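Local coordinates for putative glyoxalase superfamily protein (PDB 3IUZ) that probably acts as an iron(II)-dependent dioxygenase of the 2-oxoadipate dioxygenase/decarboxylase family, converting 2-oxoadipate to 2-hydroxyglutarate, at residues T275-D280 with S301-I306. Sequence-based numbering, arbitrary orientation.
Sequences TAFRAD and SFYEFI
Thr-275 and Phe-305 form an antiparallel hydrogen-bonded pair: Phe-305 N reaches Thr-275 O at 2.7 Å, almost straight (168° at the hydrogen), and Thr-275 N returns a bond to Phe-305 O. One step on, Ala-276 and Glu-304 are a non-hydrogen-bonded pair, after which Phe-277 N donates to Tyr-303 O at 3.0 Å. The chain then bows outward through Arg-278, and a water spans the gap, accepting from Tyr-303 N and donating to Arg-278 O. Direct bonding resumes, longer, where Asp-280 N meets Ser-301 O at 3.2 Å. Phe-277 O, buried by the contact, has no partner.

The short strand 275-276 thus lines one edge of the far end of strand 293-306, whose earlier part pairs with 281-287; strand 238-242 runs parallel to it along the other edge. This belongs to the mixed sheet of a protein assigned to the glyoxalase clan.

On one face, Phe-277 and Phe-305 meet obliquely, CE2 of Phe-277 lying 3.5 Å from CE2 of Phe-305 with the ring planes at 61°. Apolar rings suit this buried ground under helix 62-73, whose Tyr-67 touches Phe-277 and meets the Phe-305 ring edge-to-face. Tyr-303 lies beside Phe-277, pointing the same way; its added hydroxyl bonds Asp-241.

Across the sheet, the small Ala-276 lets the Phe-302 ring come close: Ala-276 CB lies 3.5 Å from Phe-302 CD2. Phe-302 CB sits 3.4 Å from Phe-277 O, and a chi1 of 64°, with CG between backbone N and carbonyl carbon, keeps CG near that oxygen too. The ring stacks on His-238. Glu-304 passes its aliphatic CG by Thr-275 O at 3.4 Å, and is long enough to carry OE1 onward to Thr-240 and Gln-274.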
loop_
_atom_site.group_PDB
_atom_site.type_symbol
_atom_site.label_atom_id
_atom_site.label_comp_id
_atom_site.label_asym_id
_atom_site.label_seq_id
_atom_site.Cartn_x
_atom_site.Cartn_y
_atom_site.Cartn_z
ATOM N N THR A 275 -3.006 -15.878 2.936
ATOM C CA THR A 275 -1.783 -16.302 3.617
ATOM C C THR A 275 -0.618 -15.499 3.080
ATOM O O THR A 275 -0.693 -14.970 1.964
ATOM C CB THR A 275 -1.564 -17.818 3.474
ATOM O OG1 THR A 275 -0.629 -18.258 4.474
ATOM C CG2 THR A 275 -1.128 -18.188 2.056
ATOM N N ALA A 276 0.469 -15.407 3.840
ATOM C CA ALA A 276 1.575 -14.537 3.440
ATOM C C ALA A 276 2.935 -15.148 3.661
ATOM O O ALA A 276 3.091 -16.039 4.484
ATOM C CB ALA A 276 1.485 -13.186 4.226
ATOM N N PHE A 277 3.922 -14.627 2.950
ATOM C CA PHE A 277 5.300 -14.723 3.410
ATOM C C PHE A 277 5.476 -13.872 4.647
ATOM O O PHE A 277 4.810 -12.850 4.820
ATOM C CB PHE A 277 6.299 -14.226 2.379
ATOM C CG PHE A 277 6.331 -15.046 1.142
ATOM C CD1 PHE A 277 6.937 -16.286 1.125
ATOM C CD2 PHE A 277 5.799 -14.574 -0.034
ATOM C CE1 PHE A 277 6.981 -17.040 -0.013
ATOM C CE2 PHE A 277 5.831 -15.344 -1.198
ATOM C CZ PHE A 277 6.416 -16.572 -1.182
ATOM N N ARG A 278 6.384 -14.296 5.527
ATOM C CA ARG A 278 6.771 -13.433 6.641
ATOM C C ARG A 278 7.438 -12.176 6.075
ATOM O O ARG A 278 7.959 -12.166 4.945
ATOM C CB ARG A 278 7.690 -14.176 7.633
ATOM C CG ARG A 278 6.957 -15.213 8.493
ATOM C CD ARG A 278 7.821 -16.379 8.952
ATOM N NE ARG A 278 7.057 -17.409 9.686
ATOM C CZ ARG A 278 7.028 -18.718 9.389
ATOM N NH1 ARG A 278 7.748 -19.230 8.387
ATOM N NH2 ARG A 278 6.310 -19.539 10.128
ATOM N N ALA A 279 7.420 -11.127 6.876
ATOM C CA ALA A 279 7.995 -9.858 6.502
ATOM C C ALA A 279 9.506 -9.935 6.479
ATOM O O ALA A 279 10.144 -10.515 7.345
ATOM C CB ALA A 279 7.524 -8.708 7.458
ATOM N N ASP A 280 10.073 -9.317 5.476
ATOM C CA ASP A 280 11.502 -9.217 5.345
ATOM C C ASP A 280 12.027 -8.136 6.290
ATOM O O ASP A 280 11.436 -7.074 6.383
ATOM C CB ASP A 280 11.788 -8.859 3.871
ATOM C CG ASP A 280 11.498 -10.030 2.941
ATOM O OD1 ASP A 280 12.098 -11.124 3.168
ATOM O OD2 ASP A 280 10.684 -9.878 2.014
ATOM N N SER A 301 8.078 -4.928 5.340
ATOM C CA SER A 301 6.787 -5.250 4.726
ATOM C C SER A 301 6.785 -6.677 4.192
ATOM O O SER A 301 7.824 -7.355 4.206
ATOM C CB SER A 301 6.567 -4.240 3.617
ATOM O OG SER A 301 6.456 -2.942 4.186
ATOM N N PHE A 302 5.645 -7.143 3.685
ATOM C CA PHE A 302 5.478 -8.539 3.249
ATOM C C PHE A 302 4.624 -8.661 1.987
ATOM O O PHE A 302 3.990 -7.672 1.527
ATOM C CB PHE A 302 4.966 -9.477 4.377
ATOM C CG PHE A 302 3.572 -9.183 4.921
ATOM C CD1 PHE A 302 3.396 -8.302 5.971
ATOM C CD2 PHE A 302 2.448 -9.820 4.405
ATOM C CE1 PHE A 302 2.157 -8.072 6.524
ATOM C CE2 PHE A 302 1.183 -9.568 4.922
ATOM C CZ PHE A 302 1.038 -8.699 6.007
ATOM N N TYR A 303 4.693 -9.839 1.379
ATOM C CA TYR A 303 3.937 -10.200 0.174
ATOM C C TYR A 303 2.953 -11.266 0.577
ATOM O O TYR A 303 3.321 -12.269 1.188
ATOM C CB TYR A 303 4.879 -10.741 -0.894
ATOM C CG TYR A 303 4.305 -10.874 -2.293
ATOM C CD1 TYR A 303 3.615 -12.012 -2.686
ATOM C CD2 TYR A 303 4.540 -9.908 -3.247
ATOM C CE1 TYR A 303 3.115 -12.150 -3.963
ATOM C CE2 TYR A 303 4.078 -10.059 -4.548
ATOM C CZ TYR A 303 3.365 -11.152 -4.898
ATOM O OH TYR A 303 2.870 -11.271 -6.187
ATOM N N GLU A 304 1.694 -11.053 0.211
ATOM C CA GLU A 304 0.592 -11.854 0.665
ATOM C C GLU A 304 -0.211 -12.396 -0.519
ATOM O O GLU A 304 -0.238 -11.803 -1.595
ATOM C CB GLU A 304 -0.324 -10.990 1.559
ATOM C CG GLU A 304 -1.650 -11.662 2.030
ATOM C CD GLU A 304 -2.465 -10.719 2.894
ATOM O OE1 GLU A 304 -3.228 -9.890 2.355
ATOM O OE2 GLU A 304 -2.283 -10.784 4.116
ATOM N N PHE A 305 -0.854 -13.523 -0.291
ATOM C CA PHE A 305 -1.693 -14.173 -1.271
ATOM C C PHE A 305 -3.133 -14.224 -0.771
ATOM O O PHE A 305 -3.388 -14.390 0.427
ATOM C CB PHE A 305 -1.241 -15.605 -1.507
ATOM C CG PHE A 305 0.133 -15.716 -2.040
ATOM C CD1 PHE A 305 0.408 -15.436 -3.351
ATOM C CD2 PHE A 305 1.175 -16.070 -1.216
ATOM C CE1 PHE A 305 1.698 -15.520 -3.860
ATOM C CE2 PHE A 305 2.468 -16.173 -1.755
ATOM C CZ PHE A 305 2.699 -15.888 -3.071
ATOM N N ILE A 306 -4.072 -14.145 -1.718
ATOM C CA ILE A 306 -5.480 -14.164 -1.363
ATOM C C ILE A 306 -6.225 -14.929 -2.442
ATOM O O ILE A 306 -5.879 -14.839 -3.616
ATOM C CB ILE A 306 -6.048 -12.738 -1.254
ATOM C CG1 ILE A 306 -7.461 -12.740 -0.627
ATOM C CG2 ILE A 306 -6.025 -12.024 -2.612
ATOM C CD1 ILE A 306 -7.812 -11.314 -0.002
HETATM O O HOH W 1 7.553 -10.962 2.387
#